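Local coordinates for protein phosphodiesterase (Trypanosoma brucei brucei, PDB 5H2Q) that is an all-alpha phosphodiesterase of the HD clan that binds a zinc ion and a magnesium ion, at residues E14-I19 with V70-I75; F31-A36 with A48-R53; F119-T124 with D235-A240. One frame throughout, in Å; residues are numbered along the deposited sequence.

Contact 1 (E14-I19 with V70-I75); sequences EAVLRI and VLLNFI
In Leu72 the first torsion turns CG trans to the backbone N (chi1 -172°), so that the branch reaches straight across to helix 10-17, and in Val16 a chi1 of 173° does the same for CG1, which extends to meet it. The two side chains run alongside each other, pointing opposite ways, with Val16 CG1 3.6 Å from Leu72 CD1. The other methyl of the fork serves the next residue: Leu72 CD2 sits 3.6 Å from Leu17 CG and 3.9 Å from Leu17 CD1, touching the branch point of Leu17 at a slant. The forked end of Leu72 is thus shared by two consecutive side chains, one methyl to each. The CA atoms of Leu17 and Leu72 are still 8.1 Å apart, and the side chains fill the distance between the backbones.

The contact falls at the C-terminal end of helix 10-17; just past it Ile19 N bonds back to Val16 O at 3.1 Å. Leu17 O receives a hydrogen bond from Arg53 of helix 43-58, and Val16 also rests on Leu76 and Arg79 further along helix 68-80. Between the two segments themselves everything that meets is aliphatic carbon. The N-terminal helix is therefore joined to helix 68-80 here by dispersion and the hydrophobic effect, while one polar tie at this end, from Leu17 O, runs to a third helix.

Contact 2 (F31-A36 with A48-R53); sequences FDLFQA and AAIAYR
Phe31 meets Ile50 just ahead of an N-capped helix, 33-38, which packs its first turn against the middle of helix 43-58 in this all-alpha fold. The Phe31 side chain and that of Ile50 approach from opposite directions, and the methyl arrives at the edge of the ring, close to its plane: Ile50 CD1 is 3.6 Å from Phe31 CZ, with CE2 somewhat farther away.

Asp32 follows as the N-cap. Its OD1 accepts from Gln35 N at 3.1 Å with an N-H...O angle of 161°, and the donor comes from well above the carboxylate plane, 68° out of it. This capping bond satisfies a backbone N-H of the first turn that has no earlier carbonyl within the helix to pair with, and it closes the first turn, which carries Leu33 and Ala36.

Leu33 reaches the same methyl by its end: with CG trans to the backbone N (chi1 -176°), CD1 swings in to the Ile50 methyl although CB itself does not point at helix 43-58. Leu33 CD1 lies 3.5 Å from Ile50 CD1 as the two chains pass at a slant. Leu33 also touches Asp95 of helix 90-105, the helix whose Val94 packs on Ile50, and its side chain is about 12 Å from the bound zinc ion. One turn on, Ala36 directs its methyl at helix 43-58. Phe31, Leu33 and Ala36 thus converge on one atom, Ile50 CD1, the last contact being Ala36 CB at 4.1 Å from it.

Contact 3 (F119-T124 with D235-A240); sequences FVLLIT and DVLMKA
Met238 reaches over to Leu121 and Thr124 with a side chain that is bent rather than extended. Met238 CB passes Leu121 CD2 only loosely, at 4.4 Å, and CG meets nothing close in the 119-124 segment. Torsions of 50° at chi2 and 51° at chi3 then fold the thioether round, so that its end turns in to helix 115-127. Met238 SD comes to 4.2 Å from Thr124 CG2. The terminal methyl does most of the work. Met238 CE is pressed to 3.4 Å from Leu121 CD2, closer than carbon atoms usually pack, and lies equally near the backbone, 3.4 Å from Leu121 O. On the Thr124 side, Met238 CE is 3.7 Å from CG2.

The Thr124 methyl faces Met238 while its hydroxyl turns back into its own helix: Thr124 OG1 donates to Val120 O at 2.8 Å, from above the carbonyl plane, on an oxygen that also takes the Thr124 backbone N-H. The polar group is thereby satisfied within its own helix and the apolar branch is left to meet Met238. Beside this, Leu121 puts its other methyl on the preceding residue of helix 227-242, with Leu121 CD1 3.7 Å from Leu237 CD1 and the two side chains at about a right angle.

The short helical segments run in broadly the same direction, crossing at -35° with their axes 10.7 Å apart. Ile100 of helix 90-105 touches both Leu121 and Met238. Helix 227-242 carries the zinc ligand Asp242, and helix 115-127 leads directly to the ligands His128 and Asp129, the histidine-aspartate pair that names the HD clan; this buried contact joins the two helices next to the metal site.

In the fold
Contacts 1 and 2 form one continuous cluster, their centres 13 Å apart, because helix 43-58, which supplies the second segment of contact 2, also packs on both segments of contact 1: Ile75 CD1 lies 3.5 Å from Tyr52 CA, and Val16 CG1 rests against the backbone at Ala49. Contact 1 also reaches contact 3, 21 Å away between centres, through Phe74 CZ at 3.7 Å from Ile123 CG2. Contacts 2 and 3 do not touch, their nearest atoms being about 7 Å apart. Contact 3 lies nearer the metal site than contact 2 does, the Met238 side chain being about 7 Å from the zinc ion and about 9 Å from the magnesium ion; Leu33 of contact 2 is about 13 Å from the ligand LLI.

Contact 1 (E14-I19 with V70-I75)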
# COMPACT_ATOMS: atom_id res chain seq x y z
N GLU A 14 -9.92 9.14 -21.45
CA GLU A 14 -11.30 8.75 -21.76
C GLU A 14 -11.61 7.29 -21.40
O GLU A 14 -12.72 7.01 -20.94
CB GLU A 14 -11.67 9.01 -23.24
CG GLU A 14 -11.47 10.45 -23.72
CD GLU A 14 -12.46 11.51 -23.29
OE1 GLU A 14 -12.94 12.25 -24.17
OE2 GLU A 14 -12.70 11.66 -22.07
N ALA A 15 -10.63 6.38 -21.59
CA ALA A 15 -10.77 4.96 -21.29
C ALA A 15 -11.00 4.73 -19.78
O ALA A 15 -11.58 3.73 -19.39
CB ALA A 15 -9.56 4.19 -21.78
N VAL A 16 -10.56 5.69 -18.93
CA VAL A 16 -10.74 5.55 -17.47
C VAL A 16 -11.96 6.31 -16.99
O VAL A 16 -12.73 5.76 -16.21
CB VAL A 16 -9.47 5.98 -16.69
CG1 VAL A 16 -9.74 6.01 -15.19
CG2 VAL A 16 -8.29 5.07 -17.02
N LEU A 17 -12.12 7.57 -17.45
CA LEU A 17 -13.18 8.52 -17.07
C LEU A 17 -14.56 7.92 -17.23
O LEU A 17 -15.42 8.13 -16.39
CB LEU A 17 -13.11 9.80 -17.95
CG LEU A 17 -12.37 11.02 -17.41
CD1 LEU A 17 -11.97 11.95 -18.54
CD2 LEU A 17 -13.22 11.80 -16.39
N ARG A 18 -14.75 7.16 -18.30
CA ARG A 18 -16.00 6.53 -18.70
C ARG A 18 -16.41 5.33 -17.84
O ARG A 18 -17.53 4.85 -18.03
CB ARG A 18 -15.93 6.16 -20.19
CG ARG A 18 -16.73 7.12 -21.11
CD ARG A 18 -16.28 8.57 -21.08
NE ARG A 18 -16.90 9.36 -22.15
CZ ARG A 18 -16.37 9.53 -23.36
NH1 ARG A 18 -15.22 8.95 -23.68
NH2 ARG A 18 -17.00 10.27 -24.27
N ILE A 19 -15.59 4.89 -16.84
CA ILE A 19 -15.96 3.72 -16.04
C ILE A 19 -16.65 4.09 -14.71
O ILE A 19 -16.10 4.83 -13.90
CB ILE A 19 -14.74 2.78 -15.83
CG1 ILE A 19 -14.11 2.34 -17.18
CG2 ILE A 19 -15.07 1.57 -14.91
CD1 ILE A 19 -12.75 1.70 -17.03
N VAL A 70 -6.64 16.86 -12.62
CA VAL A 70 -5.31 16.71 -11.98
C VAL A 70 -5.28 15.34 -11.29
O VAL A 70 -4.31 14.59 -11.43
CB VAL A 70 -4.93 17.89 -11.05
CG1 VAL A 70 -3.74 17.53 -10.15
CG2 VAL A 70 -4.59 19.13 -11.88
N LEU A 71 -6.36 14.99 -10.60
CA LEU A 71 -6.44 13.69 -9.91
C LEU A 71 -6.30 12.56 -10.95
O LEU A 71 -5.52 11.63 -10.74
CB LEU A 71 -7.75 13.58 -9.12
CG LEU A 71 -7.99 12.21 -8.44
CD1 LEU A 71 -6.98 11.96 -7.31
CD2 LEU A 71 -9.44 12.09 -7.92
N LEU A 72 -7.00 12.68 -12.09
CA LEU A 72 -6.89 11.64 -13.10
C LEU A 72 -5.50 11.57 -13.70
O LEU A 72 -4.95 10.49 -13.80
CB LEU A 72 -7.97 11.76 -14.19
CG LEU A 72 -8.00 10.56 -15.17
CD1 LEU A 72 -8.24 9.21 -14.45
CD2 LEU A 72 -9.01 10.77 -16.26
N ASN A 73 -4.88 12.73 -14.04
CA ASN A 73 -3.52 12.77 -14.58
C ASN A 73 -2.55 12.13 -13.60
O ASN A 73 -1.71 11.32 -13.99
CB ASN A 73 -3.09 14.21 -14.81
CG ASN A 73 -3.66 14.79 -16.07
OD1 ASN A 73 -4.10 14.07 -16.97
ND2 ASN A 73 -3.58 16.11 -16.19
N PHE A 74 -2.73 12.43 -12.31
CA PHE A 74 -1.88 11.85 -11.29
C PHE A 74 -2.02 10.32 -11.25
O PHE A 74 -1.01 9.63 -11.23
CB PHE A 74 -2.18 12.49 -9.93
CG PHE A 74 -1.56 11.75 -8.77
CD1 PHE A 74 -0.23 11.98 -8.42
CD2 PHE A 74 -2.29 10.82 -8.03
CE1 PHE A 74 0.35 11.27 -7.36
CE2 PHE A 74 -1.72 10.14 -6.96
CZ PHE A 74 -0.41 10.39 -6.62
N ILE A 75 -3.25 9.78 -11.26
CA ILE A 75 -3.44 8.32 -11.20
C ILE A 75 -2.82 7.64 -12.42
O ILE A 75 -2.17 6.60 -12.29
CB ILE A 75 -4.94 7.99 -11.06
CG1 ILE A 75 -5.46 8.50 -9.69
CG2 ILE A 75 -5.19 6.48 -11.23
CD1 ILE A 75 -7.01 8.51 -9.57

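Contact 2 (F31-A36 with A48-R53)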
# COMPACT_ATOMS: atom_id res chain seq x y z
N PHE A 31 -15.08 -5.53 -0.68
CA PHE A 31 -14.85 -5.23 -2.09
C PHE A 31 -13.83 -6.21 -2.63
O PHE A 31 -12.81 -6.46 -1.98
CB PHE A 31 -14.36 -3.78 -2.28
CG PHE A 31 -13.98 -3.52 -3.72
CD1 PHE A 31 -14.95 -3.45 -4.71
CD2 PHE A 31 -12.64 -3.35 -4.08
CE1 PHE A 31 -14.60 -3.22 -6.04
CE2 PHE A 31 -12.29 -3.14 -5.42
CZ PHE A 31 -13.27 -3.08 -6.39
N ASP A 32 -14.13 -6.80 -3.78
CA ASP A 32 -13.30 -7.83 -4.41
C ASP A 32 -12.63 -7.29 -5.69
O ASP A 32 -13.24 -7.26 -6.77
CB ASP A 32 -14.17 -9.05 -4.73
CG ASP A 32 -13.40 -10.28 -5.18
OD1 ASP A 32 -12.22 -10.12 -5.61
OD2 ASP A 32 -13.99 -11.37 -5.17
N LEU A 33 -11.37 -6.85 -5.55
CA LEU A 33 -10.62 -6.32 -6.68
C LEU A 33 -10.33 -7.38 -7.76
O LEU A 33 -10.30 -7.05 -8.96
CB LEU A 33 -9.31 -5.64 -6.18
CG LEU A 33 -8.44 -4.94 -7.25
CD1 LEU A 33 -9.21 -3.84 -8.02
CD2 LEU A 33 -7.21 -4.32 -6.60
N PHE A 34 -10.12 -8.64 -7.34
CA PHE A 34 -9.85 -9.74 -8.28
C PHE A 34 -11.03 -9.95 -9.21
O PHE A 34 -10.83 -10.05 -10.42
CB PHE A 34 -9.51 -11.04 -7.53
CG PHE A 34 -8.13 -11.00 -6.91
CD1 PHE A 34 -6.99 -11.09 -7.71
CD2 PHE A 34 -7.98 -10.80 -5.56
CE1 PHE A 34 -5.72 -11.01 -7.15
CE2 PHE A 34 -6.69 -10.77 -4.98
CZ PHE A 34 -5.58 -10.84 -5.79
N GLN A 35 -12.26 -9.90 -8.67
CA GLN A 35 -13.46 -10.02 -9.48
C GLN A 35 -13.63 -8.80 -10.41
O GLN A 35 -13.96 -8.97 -11.58
CB GLN A 35 -14.69 -10.27 -8.60
CG GLN A 35 -15.91 -10.73 -9.39
CD GLN A 35 -15.66 -12.03 -10.14
OE1 GLN A 35 -15.37 -13.06 -9.54
NE2 GLN A 35 -15.73 -12.00 -11.46
N ALA A 36 -13.36 -7.57 -9.90
CA ALA A 36 -13.42 -6.35 -10.72
C ALA A 36 -12.43 -6.46 -11.92
O ALA A 36 -12.77 -6.10 -13.04
CB ALA A 36 -13.10 -5.12 -9.87
N ALA A 48 -7.58 1.88 -12.33
CA ALA A 48 -7.44 3.34 -12.26
C ALA A 48 -8.80 4.00 -11.95
O ALA A 48 -8.85 4.92 -11.13
CB ALA A 48 -6.86 3.88 -13.57
N ALA A 49 -9.90 3.54 -12.59
CA ALA A 49 -11.23 4.11 -12.29
C ALA A 49 -11.66 3.85 -10.83
O ALA A 49 -12.35 4.69 -10.24
CB ALA A 49 -12.27 3.55 -13.25
N ILE A 50 -11.24 2.71 -10.22
CA ILE A 50 -11.59 2.44 -8.82
C ILE A 50 -10.98 3.50 -7.95
O ILE A 50 -11.69 4.10 -7.16
CB ILE A 50 -11.20 1.01 -8.36
CG1 ILE A 50 -12.15 -0.02 -8.97
CG2 ILE A 50 -11.25 0.87 -6.79
CD1 ILE A 50 -11.56 -1.40 -9.05
N ALA A 51 -9.67 3.78 -8.12
CA ALA A 51 -9.01 4.80 -7.32
C ALA A 51 -9.62 6.19 -7.60
O ALA A 51 -9.90 6.95 -6.69
CB ALA A 51 -7.53 4.79 -7.62
N TYR A 52 -9.90 6.48 -8.88
CA TYR A 52 -10.45 7.78 -9.29
C TYR A 52 -11.83 8.02 -8.68
O TYR A 52 -12.03 9.04 -8.03
CB TYR A 52 -10.51 7.83 -10.83
CG TYR A 52 -11.02 9.12 -11.42
CD1 TYR A 52 -10.31 10.31 -11.27
CD2 TYR A 52 -12.15 9.13 -12.24
CE1 TYR A 52 -10.77 11.50 -11.83
CE2 TYR A 52 -12.61 10.32 -12.80
CZ TYR A 52 -11.91 11.50 -12.61
OH TYR A 52 -12.37 12.67 -13.16
N ARG A 53 -12.76 7.06 -8.85
CA ARG A 53 -14.11 7.19 -8.32
C ARG A 53 -14.16 7.12 -6.81
O ARG A 53 -14.97 7.82 -6.20
CB ARG A 53 -15.06 6.17 -8.97
CG ARG A 53 -15.24 6.37 -10.47
CD ARG A 53 -15.76 7.76 -10.79
NE ARG A 53 -15.80 8.04 -12.22
CZ ARG A 53 -16.26 9.17 -12.75
NH1 ARG A 53 -16.27 9.34 -14.07
NH2 ARG A 53 -16.71 10.15 -11.97

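Contact 3 (F119-T124 with D235-A240)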
# COMPACT_ATOMS: atom_id res chain seq x y z
N PHE A 119 -6.68 12.58 3.07
CA PHE A 119 -6.43 12.78 1.64
C PHE A 119 -4.98 12.38 1.33
O PHE A 119 -4.75 11.60 0.41
CB PHE A 119 -6.64 14.26 1.28
CG PHE A 119 -6.36 14.55 -0.18
CD1 PHE A 119 -6.93 13.76 -1.18
CD2 PHE A 119 -5.53 15.60 -0.55
CE1 PHE A 119 -6.70 14.04 -2.54
CE2 PHE A 119 -5.27 15.86 -1.91
CZ PHE A 119 -5.86 15.07 -2.89
N VAL A 120 -4.02 12.89 2.11
CA VAL A 120 -2.61 12.56 1.92
C VAL A 120 -2.39 11.05 1.97
O VAL A 120 -1.68 10.51 1.12
CB VAL A 120 -1.70 13.32 2.94
CG1 VAL A 120 -0.26 12.79 2.91
CG2 VAL A 120 -1.75 14.84 2.67
N LEU A 121 -2.98 10.35 2.95
CA LEU A 121 -2.80 8.89 3.07
C LEU A 121 -3.29 8.13 1.83
O LEU A 121 -2.61 7.22 1.33
CB LEU A 121 -3.63 8.38 4.25
CG LEU A 121 -2.97 7.95 5.53
CD1 LEU A 121 -3.95 7.06 6.29
CD2 LEU A 121 -1.68 7.14 5.29
N LEU A 122 -4.47 8.51 1.31
CA LEU A 122 -5.04 7.83 0.14
C LEU A 122 -4.18 8.06 -1.10
O LEU A 122 -3.92 7.12 -1.86
CB LEU A 122 -6.48 8.28 -0.07
CG LEU A 122 -7.42 7.90 1.09
CD1 LEU A 122 -8.77 8.55 0.91
CD2 LEU A 122 -7.58 6.37 1.20
N ILE A 123 -3.65 9.28 -1.24
CA ILE A 123 -2.72 9.61 -2.32
C ILE A 123 -1.45 8.79 -2.15
O ILE A 123 -0.97 8.19 -3.10
CB ILE A 123 -2.41 11.13 -2.33
CG1 ILE A 123 -3.65 11.97 -2.82
CG2 ILE A 123 -1.13 11.41 -3.14
CD1 ILE A 123 -4.25 11.55 -4.22
N THR A 124 -0.89 8.75 -0.91
CA THR A 124 0.34 8.01 -0.60
C THR A 124 0.25 6.52 -0.93
O THR A 124 1.20 5.95 -1.46
CB THR A 124 0.75 8.26 0.86
OG1 THR A 124 0.96 9.67 1.03
CG2 THR A 124 2.05 7.55 1.21
N ASP A 235 1.63 6.45 9.58
CA ASP A 235 2.62 5.38 9.27
C ASP A 235 2.01 4.02 9.55
O ASP A 235 2.06 3.12 8.70
CB ASP A 235 3.87 5.55 10.15
CG ASP A 235 4.69 6.79 9.93
OD1 ASP A 235 4.52 7.45 8.87
OD2 ASP A 235 5.55 7.09 10.80
N VAL A 236 1.36 3.87 10.72
CA VAL A 236 0.69 2.62 11.11
C VAL A 236 -0.45 2.25 10.15
O VAL A 236 -0.61 1.07 9.82
CB VAL A 236 0.26 2.72 12.59
CG1 VAL A 236 -0.87 1.74 12.93
CG2 VAL A 236 1.47 2.49 13.48
N LEU A 237 -1.19 3.24 9.64
CA LEU A 237 -2.25 2.92 8.69
C LEU A 237 -1.69 2.52 7.31
O LEU A 237 -2.25 1.65 6.67
CB LEU A 237 -3.22 4.09 8.54
CG LEU A 237 -4.27 4.20 9.61
CD1 LEU A 237 -5.10 5.41 9.35
CD2 LEU A 237 -5.17 2.95 9.64
N MET A 238 -0.62 3.19 6.86
CA MET A 238 0.05 2.82 5.60
C MET A 238 0.57 1.39 5.75
O MET A 238 0.36 0.54 4.88
CB MET A 238 1.21 3.81 5.35
CG MET A 238 1.84 3.74 3.96
SD MET A 238 0.73 3.80 2.51
CE MET A 238 -0.27 5.24 2.86
N LYS A 239 1.26 1.12 6.87
CA LYS A 239 1.74 -0.24 7.13
C LYS A 239 0.60 -1.25 7.15
O LYS A 239 0.74 -2.32 6.58
CB LYS A 239 2.48 -0.26 8.47
CG LYS A 239 3.88 0.29 8.37
CD LYS A 239 4.63 0.17 9.72
CE LYS A 239 4.81 -1.26 10.22
NZ LYS A 239 5.27 -2.20 9.15
N ALA A 240 -0.55 -0.92 7.81
CA ALA A 240 -1.72 -1.79 7.89
C ALA A 240 -2.28 -2.11 6.51
O ALA A 240 -2.59 -3.26 6.23
CB ALA A 240 -2.80 -1.17 8.78